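Local atomic coordinates of putative c-1-tetrahydrofolate synthase, cytoplasmic (PDB entry 4A26), a protein that probably catalyses the NAD(P)-dependent oxidation of methylenetetrahydrofolate and the hydrolysis of the resulting methenyl compound in folate one-carbon metabolism, working as a homodimer. Residues E31-R36 / A295-S300; S20-K25 / N288-F293; A63-A68 / M284-T289; D24-L29 / R36-A41. All coordinates share one frame; numbering follows the deposited sequence.

Contact 1 of 4, residues E31-R36 / A295-S300; sequences ELYGGR and AALGVS
The carbonyl oxygen of Y33 is gripped twice by R36. NE of R36 donates to Y33 O over 3.1 Å in a nearly straight bond (170° at the hydrogen), and the backbone N of R36 adds a weak second bond to the same oxygen. That oxygen lies at the edge of the R36 guanidinium, close to its plane, while NE comes in tilted 21° from the carbonyl plane. The edge-on bond fixes how the guanidinium is turned, and one of its faces is then laid against L297: CD2 of L297 sits over that face, offset toward the rim, 3.2 Å from CZ of R36. The R36 chain reaches this place by bending at chi3 (-70°). Between Y33 and R36 the chain makes a type I' beta turn, with positive phi at both G34 and G35. It follows directly on the C-terminal end of helix 11-32, and its partner is the C-terminal end of helix 279-297, so a surface contact joins the ends of a catalytic-domain helix and the last helix of the chain. L297 forks between its two partners. While CD2 serves R36, CD1 lies over one face of the Y33 ring, 4.1 Å from CG and nearer the rim than the middle. Farther out, CG2 of V299 lies obliquely near CZ of Y33, though the close fit at the hydroxyl end is doubtful. G298, with positive phi, ends the helix and lets the chain turn so that V299 faces the ring. Beyond it, the terminal carboxylate of S300 is hydrogen-bonded through O to NZ of K294.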
loop_
_atom_site.group_PDB
_atom_site.type_symbol
_atom_site.label_atom_id
_atom_site.label_comp_id
_atom_site.label_asym_id
_atom_site.label_seq_id
_atom_site.Cartn_x
_atom_site.Cartn_y
_atom_site.Cartn_z
ATOM N N GLU A 31 28.581 -23.094 -6.444
ATOM C CA GLU A 31 30.044 -23.145 -6.335
ATOM C C GLU A 31 30.513 -22.389 -5.092
ATOM O O GLU A 31 31.281 -22.914 -4.287
ATOM C CB GLU A 31 30.712 -22.546 -7.583
ATOM C CG GLU A 31 30.443 -23.305 -8.884
ATOM C CD GLU A 31 31.178 -24.630 -8.956
ATOM O OE1 GLU A 31 32.396 -24.618 -9.249
ATOM O OE2 GLU A 31 30.534 -25.680 -8.733
ATOM N N LEU A 32 30.013 -21.166 -4.935
ATOM C CA LEU A 32 30.441 -20.276 -3.860
ATOM C C LEU A 32 29.977 -20.686 -2.459
ATOM O O LEU A 32 30.578 -20.259 -1.476
ATOM C CB LEU A 32 29.959 -18.849 -4.143
ATOM C CG LEU A 32 30.472 -18.172 -5.418
ATOM C CD1 LEU A 32 29.868 -16.787 -5.551
ATOM C CD2 LEU A 32 31.992 -18.093 -5.423
ATOM N N TYR A 33 28.924 -21.498 -2.353
ATOM C CA TYR A 33 28.297 -21.765 -1.048
ATOM C C TYR A 33 28.051 -23.253 -0.732
ATOM O O TYR A 33 27.051 -23.613 -0.109
ATOM C CB TYR A 33 27.015 -20.926 -0.908
ATOM C CG TYR A 33 27.288 -19.435 -0.980
ATOM C CD1 TYR A 33 27.848 -18.757 0.103
ATOM C CD2 TYR A 33 27.018 -18.707 -2.136
ATOM C CE1 TYR A 33 28.119 -17.391 0.036
ATOM C CE2 TYR A 33 27.283 -17.346 -2.213
ATOM C CZ TYR A 33 27.834 -16.693 -1.127
ATOM O OH TYR A 33 28.100 -15.342 -1.203
ATOM N N GLY A 34 28.987 -24.106 -1.140
ATOM C CA GLY A 34 28.994 -25.515 -0.734
ATOM C C GLY A 34 27.934 -26.389 -1.377
ATOM O O GLY A 34 27.497 -27.379 -0.786
ATOM N N GLY A 35 27.523 -26.035 -2.592
ATOM C CA GLY A 35 26.509 -26.796 -3.316
ATOM C C GLY A 35 25.093 -26.584 -2.809
ATOM O O GLY A 35 24.174 -27.312 -3.198
ATOM N N ARG A 36 24.912 -25.583 -1.945
ATOM C CA ARG A 36 23.593 -25.253 -1.410
ATOM C C ARG A 36 22.747 -24.583 -2.484
ATOM O O ARG A 36 23.274 -24.007 -3.437
ATOM C CB ARG A 36 23.705 -24.347 -0.181
ATOM C CG ARG A 36 24.093 -25.080 1.091
ATOM C CD ARG A 36 24.063 -24.145 2.294
ATOM N NE ARG A 36 25.142 -23.158 2.249
ATOM C CZ ARG A 36 25.255 -22.112 3.066
ATOM N NH1 ARG A 36 24.345 -21.883 4.013
ATOM N NH2 ARG A 36 26.282 -21.277 2.929
ATOM N N ALA A 295 19.194 -13.708 0.260
ATOM C CA ALA A 295 19.073 -12.986 1.526
ATOM C C ALA A 295 19.495 -13.841 2.719
ATOM O O ALA A 295 20.239 -13.378 3.583
ATOM C CB ALA A 295 17.644 -12.499 1.719
ATOM N N ALA A 296 19.023 -15.085 2.757
ATOM C CA ALA A 296 19.265 -15.987 3.891
ATOM C C ALA A 296 20.735 -16.359 4.068
ATOM O O ALA A 296 21.165 -16.654 5.179
ATOM C CB ALA A 296 18.426 -17.251 3.750
ATOM N N LEU A 297 21.494 -16.356 2.975
ATOM C CA LEU A 297 22.938 -16.597 3.031
ATOM C C LEU A 297 23.708 -15.367 3.510
ATOM O O LEU A 297 24.760 -15.499 4.141
ATOM C CB LEU A 297 23.465 -17.018 1.661
ATOM C CG LEU A 297 23.009 -18.394 1.175
ATOM C CD1 LEU A 297 23.295 -18.552 -0.312
ATOM C CD2 LEU A 297 23.681 -19.488 1.976
ATOM N N GLY A 298 23.181 -14.181 3.207
ATOM C CA GLY A 298 23.835 -12.916 3.549
ATOM C C GLY A 298 24.335 -12.157 2.333
ATOM O O GLY A 298 24.937 -11.093 2.470
ATOM N N VAL A 299 24.081 -12.700 1.144
ATOM C CA VAL A 299 24.493 -12.073 -0.109
ATOM C C VAL A 299 23.523 -10.971 -0.510
ATOM O O VAL A 299 22.305 -11.150 -0.430
ATOM C CB VAL A 299 24.555 -13.099 -1.254
ATOM C CG1 VAL A 299 24.851 -12.410 -2.585
ATOM C CG2 VAL A 299 25.596 -14.153 -0.951
ATOM N N SER A 300 24.069 -9.841 -0.953
ATOM C CA SER A 300 23.259 -8.712 -1.409
ATOM C C SER A 300 22.980 -8.838 -2.904
ATOM O O SER A 300 21.835 -9.010 -3.328
ATOM C CB SER A 300 23.973 -7.394 -1.107
ATOM O OG SER A 300 24.387 -7.346 0.248
ATOM O OXT SER A 300 23.898 -8.784 -3.725
#

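Contact 2 of 4, residues S20-K25 / N288-F293; sequences SELKDK and NTLEAF
L290 carries the apolar packing between helix 11-32 and helix 279-297, with L22 and K25 as its partners. Its CD1 meets CD2 of L22 at 3.5 Å, the two leucine side chains lying antiparallel alongside one another; CB of L290 touches the same L22 methyl at 4.2 Å. The CB of L22 does not aim at the other helix, but its branched end comes nearer. On L290, CG stands anti to the backbone N (chi1 -155°), which places CD1 against both L22 and K25. There the aliphatic part of K25 lies nearly perpendicular to L290, CD of K25 being 3.8 Å from CD1 of L290. Polar interactions lie around this apolar core. K25 stays extended beyond CG and carries NZ past the leucine toward E287, a long and weak ion pair. A salt bridge ties E21 to R158, and N288, whose CB points away from segment 20-25, has ND2 hydrogen-bonded to the carbonyl oxygens of T145 and A124. L29 extends the apolar seam by covering both L290 and F293. This is plain apolar helix-helix packing, which holds the C-terminal helix 279-297 against helix 11-32, the first long helix of the catalytic domain.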
loop_
_atom_site.group_PDB
_atom_site.type_symbol
_atom_site.label_atom_id
_atom_site.label_comp_id
_atom_site.label_asym_id
_atom_site.label_seq_id
_atom_site.Cartn_x
_atom_site.Cartn_y
_atom_site.Cartn_z
ATOM N N SER A 20 16.413 -18.936 -17.675
ATOM C CA SER A 20 17.812 -19.206 -18.019
ATOM C C SER A 20 18.773 -18.425 -17.128
ATOM O O SER A 20 19.784 -18.960 -16.676
ATOM C CB SER A 20 18.080 -18.856 -19.483
ATOM O OG SER A 20 19.461 -18.952 -19.783
ATOM N N GLU A 21 18.454 -17.156 -16.889
ATOM C CA GLU A 21 19.265 -16.307 -16.020
ATOM C C GLU A 21 19.276 -16.821 -14.583
ATOM O O GLU A 21 20.332 -16.856 -13.944
ATOM C CB GLU A 21 18.754 -14.869 -16.058
ATOM C CG GLU A 21 19.010 -14.182 -17.383
ATOM C CD GLU A 21 18.094 -12.999 -17.631
ATOM O OE1 GLU A 21 17.483 -12.477 -16.672
ATOM O OE2 GLU A 21 17.990 -12.584 -18.804
ATOM N N LEU A 22 18.106 -17.214 -14.082
ATOM C CA LEU A 22 17.996 -17.794 -12.744
ATOM C C LEU A 22 18.800 -19.082 -12.640
ATOM O O LEU A 22 19.506 -19.302 -11.654
ATOM C CB LEU A 22 16.533 -18.081 -12.392
ATOM C CG LEU A 22 15.648 -16.854 -12.167
ATOM C CD1 LEU A 22 14.179 -17.238 -12.258
ATOM C CD2 LEU A 22 15.958 -16.203 -10.826
ATOM N N LYS A 23 18.685 -19.929 -13.662
ATOM C CA LYS A 23 19.438 -21.181 -13.723
ATOM C C LYS A 23 20.926 -20.913 -13.519
ATOM O O LYS A 23 21.564 -21.547 -12.679
ATOM C CB LYS A 23 19.201 -21.883 -15.066
ATOM C CG LYS A 23 19.725 -23.313 -15.148
ATOM C CD LYS A 23 19.778 -23.803 -16.594
ATOM C CE LYS A 23 20.329 -25.218 -16.677
ATOM N NZ LYS A 23 20.864 -25.551 -18.032
ATOM N N ASP A 24 21.463 -19.960 -14.279
ATOM C CA ASP A 24 22.876 -19.579 -14.176
ATOM C C ASP A 24 23.227 -19.020 -12.797
ATOM O O ASP A 24 24.241 -19.404 -12.213
ATOM C CB ASP A 24 23.244 -18.556 -15.259
ATOM C CG ASP A 24 23.337 -19.171 -16.650
ATOM O OD1 ASP A 24 23.046 -20.375 -16.806
ATOM O OD2 ASP A 24 23.708 -18.441 -17.594
ATOM N N LYS A 25 22.393 -18.120 -12.282
ATOM C CA LYS A 25 22.616 -17.531 -10.954
ATOM C C LYS A 25 22.654 -18.602 -9.865
ATOM O O LYS A 25 23.579 -18.636 -9.053
ATOM C CB LYS A 25 21.541 -16.492 -10.625
ATOM C CG LYS A 25 21.687 -15.184 -11.393
ATOM C CD LYS A 25 20.529 -14.245 -11.101
ATOM C CE LYS A 25 20.522 -13.044 -12.037
ATOM N NZ LYS A 25 19.332 -12.175 -11.794
ATOM N N ASN A 288 11.711 -14.309 -6.810
ATOM C CA ASN A 288 11.395 -14.061 -5.412
ATOM C C ASN A 288 12.105 -15.067 -4.511
ATOM O O ASN A 288 12.714 -14.693 -3.516
ATOM C CB ASN A 288 9.875 -14.121 -5.187
ATOM C CG ASN A 288 9.177 -12.778 -5.446
ATOM O OD1 ASN A 288 9.743 -11.870 -6.061
ATOM N ND2 ASN A 288 7.937 -12.658 -4.976
ATOM N N THR A 289 12.044 -16.343 -4.883
ATOM C CA THR A 289 12.647 -17.417 -4.088
ATOM C C THR A 289 14.172 -17.400 -4.123
ATOM O O THR A 289 14.814 -17.848 -3.173
ATOM C CB THR A 289 12.173 -18.798 -4.561
ATOM O OG1 THR A 289 10.751 -18.786 -4.723
ATOM C CG2 THR A 289 12.556 -19.872 -3.550
ATOM N N LEU A 290 14.752 -16.903 -5.216
ATOM C CA LEU A 290 16.203 -16.732 -5.293
ATOM C C LEU A 290 16.633 -15.664 -4.291
ATOM O O LEU A 290 17.511 -15.906 -3.468
ATOM C CB LEU A 290 16.650 -16.340 -6.707
ATOM C CG LEU A 290 18.089 -16.681 -7.130
ATOM C CD1 LEU A 290 18.475 -15.863 -8.354
ATOM C CD2 LEU A 290 19.092 -16.456 -6.025
ATOM N N GLU A 291 15.996 -14.494 -4.362
ATOM C CA GLU A 291 16.280 -13.380 -3.448
ATOM C C GLU A 291 16.208 -13.798 -1.983
ATOM O O GLU A 291 17.010 -13.339 -1.172
ATOM C CB GLU A 291 15.326 -12.202 -3.695
ATOM C CG GLU A 291 15.774 -11.259 -4.812
ATOM C CD GLU A 291 14.752 -10.159 -5.121
ATOM O OE1 GLU A 291 14.000 -9.743 -4.198
ATOM O OE2 GLU A 291 14.710 -9.710 -6.296
ATOM N N ALA A 292 15.250 -14.662 -1.651
ATOM C CA ALA A 292 15.128 -15.199 -0.293
ATOM C C ALA A 292 16.352 -16.026 0.080
ATOM O O ALA A 292 16.908 -15.862 1.162
ATOM C CB ALA A 292 13.871 -16.044 -0.166
ATOM N N PHE A 293 16.755 -16.917 -0.822
ATOM C CA PHE A 293 17.953 -17.743 -0.647
ATOM C C PHE A 293 19.213 -16.880 -0.645
ATOM O O PHE A 293 20.152 -17.139 0.105
ATOM C CB PHE A 293 18.018 -18.799 -1.756
ATOM C CG PHE A 293 19.304 -19.579 -1.796
ATOM C CD1 PHE A 293 19.649 -20.424 -0.758
ATOM C CD2 PHE A 293 20.155 -19.486 -2.886
ATOM C CE1 PHE A 293 20.822 -21.155 -0.793
ATOM C CE2 PHE A 293 21.329 -20.215 -2.930
ATOM C CZ PHE A 293 21.663 -21.052 -1.881
#

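Contact 3 of 4, residues A63-A68 / M284-T289; sequences AEVGMA and MLLENT
The flat group that M67 meets is the peptide carbonyl of L286, for neither segment brings an aromatic ring to the contact. The methyl CE of M67 reaches the oxygen end of that carbonyl, 3.2 Å from L286 O, and touches CB of T289 at 4.3 Å. The thioether chain is held straight beyond CG (chi2 180°, chi3 176°), so that the sulfur and its methyl are delivered deep against the helix. One turn before T289, the carbonyl of L285 has its oxygen gripped by two donors of T289: OG1 over 2.6 Å, tilted 22° from the carbonyl plane, and the backbone N over 3.1 Å. The hydroxyl is thereby turned back onto its own helix, and T289 offers CB to M67. Purely apolar contacts complete the interface. L286 is forked between two partners: CD2 packs on SD of M67 at 3.5 Å, the side chains crossing at a slant, and CD1 meets CG2 of V65 at 3.9 Å, where the two side chains lie antiparallel. G66, with positive phi, forms a Schellman motif after the last turn of the helix, turning the chain so that V65 before it and M67 after it both face L286. Helix 11-32 covers the same place, L22 touching V65 and L286, while A61 and A62 of helix 49-64 also pack on L286. M67 leads straight into strand 68-74, which pairs with strand 39-45 through A68, and L285 touches K58 of helix 49-64.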
loop_
_atom_site.group_PDB
_atom_site.type_symbol
_atom_site.label_atom_id
_atom_site.label_comp_id
_atom_site.label_asym_id
_atom_site.label_seq_id
_atom_site.Cartn_x
_atom_site.Cartn_y
_atom_site.Cartn_z
ATOM N N ALA A 63 12.560 -27.006 -10.983
ATOM C CA ALA A 63 13.510 -28.048 -11.377
ATOM C C ALA A 63 14.413 -27.615 -12.543
ATOM O O ALA A 63 15.590 -27.978 -12.573
ATOM C CB ALA A 63 12.771 -29.333 -11.727
ATOM N N GLU A 64 13.865 -26.851 -13.491
ATOM C CA GLU A 64 14.642 -26.336 -14.632
ATOM C C GLU A 64 15.756 -25.378 -14.216
ATOM O O GLU A 64 16.783 -25.291 -14.889
ATOM C CB GLU A 64 13.742 -25.605 -15.626
ATOM C CG GLU A 64 12.767 -26.491 -16.376
ATOM C CD GLU A 64 11.793 -25.686 -17.221
ATOM O OE1 GLU A 64 12.198 -24.624 -17.756
ATOM O OE2 GLU A 64 10.622 -26.112 -17.337
ATOM N N VAL A 65 15.529 -24.654 -13.123
ATOM C CA VAL A 65 16.475 -23.661 -12.611
ATOM C C VAL A 65 17.463 -24.261 -11.590
ATOM O O VAL A 65 18.424 -23.608 -11.192
ATOM C CB VAL A 65 15.699 -22.457 -11.999
ATOM C CG1 VAL A 65 16.593 -21.595 -11.131
ATOM C CG2 VAL A 65 15.067 -21.627 -13.106
ATOM N N GLY A 66 17.231 -25.505 -11.181
ATOM C CA GLY A 66 18.125 -26.193 -10.253
ATOM C C GLY A 66 17.848 -25.902 -8.788
ATOM O O GLY A 66 18.740 -26.029 -7.947
ATOM N N MET A 67 16.612 -25.513 -8.483
ATOM C CA MET A 67 16.181 -25.306 -7.107
ATOM C C MET A 67 15.685 -26.614 -6.512
ATOM O O MET A 67 15.299 -27.531 -7.241
ATOM C CB MET A 67 15.056 -24.272 -7.045
ATOM C CG MET A 67 15.516 -22.853 -7.279
ATOM S SD MET A 67 14.162 -21.669 -7.200
ATOM C CE MET A 67 15.064 -20.130 -7.393
ATOM N N ALA A 68 15.694 -26.692 -5.185
ATOM C CA ALA A 68 15.076 -27.810 -4.485
ATOM C C ALA A 68 13.578 -27.551 -4.413
ATOM O O ALA A 68 13.135 -26.406 -4.490
ATOM C CB ALA A 68 15.662 -27.967 -3.090
ATOM N N MET A 284 8.620 -15.087 -11.880
ATOM C CA MET A 284 8.707 -14.146 -10.764
ATOM C C MET A 284 8.664 -14.829 -9.392
ATOM O O MET A 284 9.291 -14.353 -8.444
ATOM C CB MET A 284 7.593 -13.098 -10.870
ATOM C CG MET A 284 8.074 -11.666 -10.986
ATOM S SD MET A 284 9.083 -11.215 -12.411
ATOM C CE MET A 284 10.652 -11.992 -12.063
ATOM N N LEU A 285 7.931 -15.935 -9.286
ATOM C CA LEU A 285 7.931 -16.731 -8.056
ATOM C C LEU A 285 9.304 -17.341 -7.793
ATOM O O LEU A 285 9.729 -17.437 -6.645
ATOM C CB LEU A 285 6.871 -17.835 -8.112
ATOM C CG LEU A 285 6.889 -18.855 -6.976
ATOM C CD1 LEU A 285 6.664 -18.174 -5.640
ATOM C CD2 LEU A 285 5.847 -19.937 -7.219
ATOM N N LEU A 286 9.995 -17.757 -8.852
ATOM C CA LEU A 286 11.345 -18.310 -8.710
ATOM C C LEU A 286 12.363 -17.225 -8.358
ATOM O O LEU A 286 13.251 -17.451 -7.535
ATOM C CB LEU A 286 11.778 -19.047 -9.978
ATOM C CG LEU A 286 11.053 -20.357 -10.290
ATOM C CD1 LEU A 286 11.552 -20.938 -11.610
ATOM C CD2 LEU A 286 11.241 -21.357 -9.166
ATOM N N GLU A 287 12.225 -16.051 -8.972
ATOM C CA GLU A 287 13.121 -14.929 -8.680
ATOM C C GLU A 287 12.962 -14.463 -7.236
ATOM O O GLU A 287 13.953 -14.249 -6.531
ATOM C CB GLU A 287 12.886 -13.761 -9.639
ATOM C CG GLU A 287 13.942 -12.667 -9.515
ATOM C CD GLU A 287 14.459 -12.194 -10.855
ATOM O OE1 GLU A 287 13.650 -11.694 -11.667
ATOM O OE2 GLU A 287 15.682 -12.320 -11.094
ATOM N N ASN A 288 11.711 -14.309 -6.810
ATOM C CA ASN A 288 11.395 -14.061 -5.412
ATOM C C ASN A 288 12.105 -15.067 -4.511
ATOM O O ASN A 288 12.714 -14.693 -3.516
ATOM C CB ASN A 288 9.875 -14.121 -5.187
ATOM C CG ASN A 288 9.177 -12.778 -5.446
ATOM O OD1 ASN A 288 9.743 -11.870 -6.061
ATOM N ND2 ASN A 288 7.937 -12.658 -4.976
ATOM N N THR A 289 12.044 -16.343 -4.883
ATOM C CA THR A 289 12.647 -17.417 -4.088
ATOM C C THR A 289 14.172 -17.400 -4.123
ATOM O O THR A 289 14.814 -17.848 -3.173
ATOM C CB THR A 289 12.173 -18.798 -4.561
ATOM O OG1 THR A 289 10.751 -18.786 -4.723
ATOM C CG2 THR A 289 12.556 -19.872 -3.550
#

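Contact 4 of 4, residues D24-L29 / R36-A41; sequences DKVAAL and RVPGLA
V26 packs snugly with both of its methyl groups against V37 and P38, whereas the rest of helix segment 24-29 stands off. CG1 of V26 meets CG2 of V37 at 3.8 Å and CD of P38 at 4.0 Å, while CG2 of V26 lies 4.1 Å from CG of P38. With CG1 anti to the backbone N (chi1 169°), the two methyls lie along the CG-CD edge of the proline ring. Both neighbours cross the valine at a slant, and here the backbones come closest, with CA of V26 6.8 Å from CA of V37. This is the step from helix 11-32 into strand 39-45, the central strand of a three-stranded parallel sheet; that strand, helix 49-64 and strand 68-74 form a beta-alpha-beta crossover. P38 and L40 bond through their backbones to A68, and G39 N is hydrogen-bonded to ND1 of H97, fixing the strand start. Toward the end of the helix the packing thins: L29 makes no close contact across the two segments and packs on L290 instead. The exposed R36 likewise keeps its side chain off the helix segment and packs on L297, and A27 faces away from the strand on the exposed side of the helix.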
loop_
_atom_site.group_PDB
_atom_site.type_symbol
_atom_site.label_atom_id
_atom_site.label_comp_id
_atom_site.label_asym_id
_atom_site.label_seq_id
_atom_site.Cartn_x
_atom_site.Cartn_y
_atom_site.Cartn_z
ATOM N N ASP A 24 21.463 -19.960 -14.279
ATOM C CA ASP A 24 22.876 -19.579 -14.176
ATOM C C ASP A 24 23.227 -19.020 -12.797
ATOM O O ASP A 24 24.241 -19.404 -12.213
ATOM C CB ASP A 24 23.244 -18.556 -15.259
ATOM C CG ASP A 24 23.337 -19.171 -16.650
ATOM O OD1 ASP A 24 23.046 -20.375 -16.806
ATOM O OD2 ASP A 24 23.708 -18.441 -17.594
ATOM N N LYS A 25 22.393 -18.120 -12.282
ATOM C CA LYS A 25 22.616 -17.531 -10.954
ATOM C C LYS A 25 22.654 -18.602 -9.865
ATOM O O LYS A 25 23.579 -18.636 -9.053
ATOM C CB LYS A 25 21.541 -16.492 -10.625
ATOM C CG LYS A 25 21.687 -15.184 -11.393
ATOM C CD LYS A 25 20.529 -14.245 -11.101
ATOM C CE LYS A 25 20.522 -13.044 -12.037
ATOM N NZ LYS A 25 19.332 -12.175 -11.794
ATOM N N VAL A 26 21.652 -19.477 -9.866
ATOM C CA VAL A 26 21.601 -20.605 -8.937
ATOM C C VAL A 26 22.843 -21.501 -9.052
ATOM O O VAL A 26 23.341 -22.001 -8.047
ATOM C CB VAL A 26 20.323 -21.447 -9.157
ATOM C CG1 VAL A 26 20.395 -22.767 -8.398
ATOM C CG2 VAL A 26 19.094 -20.656 -8.729
ATOM N N ALA A 27 23.338 -21.689 -10.274
ATOM C CA ALA A 27 24.542 -22.493 -10.515
ATOM C C ALA A 27 25.804 -21.789 -10.020
ATOM O O ALA A 27 26.758 -22.441 -9.599
ATOM C CB ALA A 27 24.672 -22.819 -11.996
ATOM N N ALA A 28 25.809 -20.461 -10.087
ATOM C CA ALA A 28 26.937 -19.663 -9.614
ATOM C C ALA A 28 27.030 -19.691 -8.090
ATOM O O ALA A 28 28.125 -19.783 -7.536
ATOM C CB ALA A 28 26.823 -18.221 -10.114
ATOM N N LEU A 29 25.881 -19.611 -7.420
ATOM C CA LEU A 29 25.834 -19.636 -5.955
ATOM C C LEU A 29 26.189 -21.010 -5.378
ATOM O O LEU A 29 26.696 -21.104 -4.263
ATOM C CB LEU A 29 24.456 -19.199 -5.446
ATOM C CG LEU A 29 24.052 -17.748 -5.725
ATOM C CD1 LEU A 29 22.583 -17.528 -5.378
ATOM C CD2 LEU A 29 24.934 -16.769 -4.961
ATOM N N ARG A 36 24.912 -25.583 -1.945
ATOM C CA ARG A 36 23.593 -25.253 -1.410
ATOM C C ARG A 36 22.747 -24.583 -2.484
ATOM O O ARG A 36 23.274 -24.007 -3.437
ATOM C CB ARG A 36 23.705 -24.347 -0.181
ATOM C CG ARG A 36 24.093 -25.080 1.091
ATOM C CD ARG A 36 24.063 -24.145 2.294
ATOM N NE ARG A 36 25.142 -23.158 2.249
ATOM C CZ ARG A 36 25.255 -22.112 3.066
ATOM N NH1 ARG A 36 24.345 -21.883 4.013
ATOM N NH2 ARG A 36 26.282 -21.277 2.929
ATOM N N VAL A 37 21.434 -24.652 -2.309
ATOM C CA VAL A 37 20.502 -24.273 -3.357
ATOM C C VAL A 37 19.174 -23.804 -2.759
ATOM O O VAL A 37 18.844 -24.167 -1.631
ATOM C CB VAL A 37 20.300 -25.466 -4.330
ATOM C CG1 VAL A 37 18.833 -25.741 -4.588
ATOM C CG2 VAL A 37 21.062 -25.232 -5.629
ATOM N N PRO A 38 18.414 -22.978 -3.503
ATOM C CA PRO A 38 17.141 -22.499 -2.973
ATOM C C PRO A 38 16.077 -23.583 -2.941
ATOM O O PRO A 38 16.076 -24.486 -3.779
ATOM C CB PRO A 38 16.727 -21.391 -3.954
ATOM C CG PRO A 38 17.909 -21.152 -4.837
ATOM C CD PRO A 38 18.696 -22.419 -4.834
ATOM N N GLY A 39 15.173 -23.477 -1.974
ATOM C CA GLY A 39 14.070 -24.406 -1.832
ATOM C C GLY A 39 12.762 -23.651 -1.911
ATOM O O GLY A 39 12.539 -22.708 -1.155
ATOM N N LEU A 40 11.911 -24.050 -2.849
ATOM C CA LEU A 40 10.543 -23.567 -2.908
ATOM C C LEU A 40 9.642 -24.641 -2.326
ATOM O O LEU A 40 9.588 -25.758 -2.836
ATOM C CB LEU A 40 10.134 -23.275 -4.351
ATOM C CG LEU A 40 8.732 -22.698 -4.532
ATOM C CD1 LEU A 40 8.550 -21.436 -3.688
ATOM C CD2 LEU A 40 8.470 -22.416 -5.999
ATOM N N ALA A 41 8.949 -24.295 -1.244
ATOM C CA ALA A 41 8.039 -25.209 -0.580
ATOM C C ALA A 41 6.604 -24.809 -0.869
ATOM O O ALA A 41 6.288 -23.624 -0.944
ATOM C CB ALA A 41 8.289 -25.205 0.916
#

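Overall arrangement
Helix 279-297 threads three of the four contacts: an early-middle part in contact 3, the following part in contact 2, with N288 and T289 shared, and its end in contact 1, whose centre lies about 11 Å from that of contact 2 and about 15 Å from that of contact 3. Contacts 2, 3 and 4 cluster, with centres 6 to 7 Å apart. F293 of contact 2 bridges to contact 4, its CD2 3.4 Å from CG of P38, while A68 N lies 2.6 Å from P38 O, a probable hydrogen bond joining contacts 3 and 4. R36 belongs to both contacts 1 and 4. Contacts 1 to 3 join helix 279-297 to the catalytic domain, within which contact 4 lies.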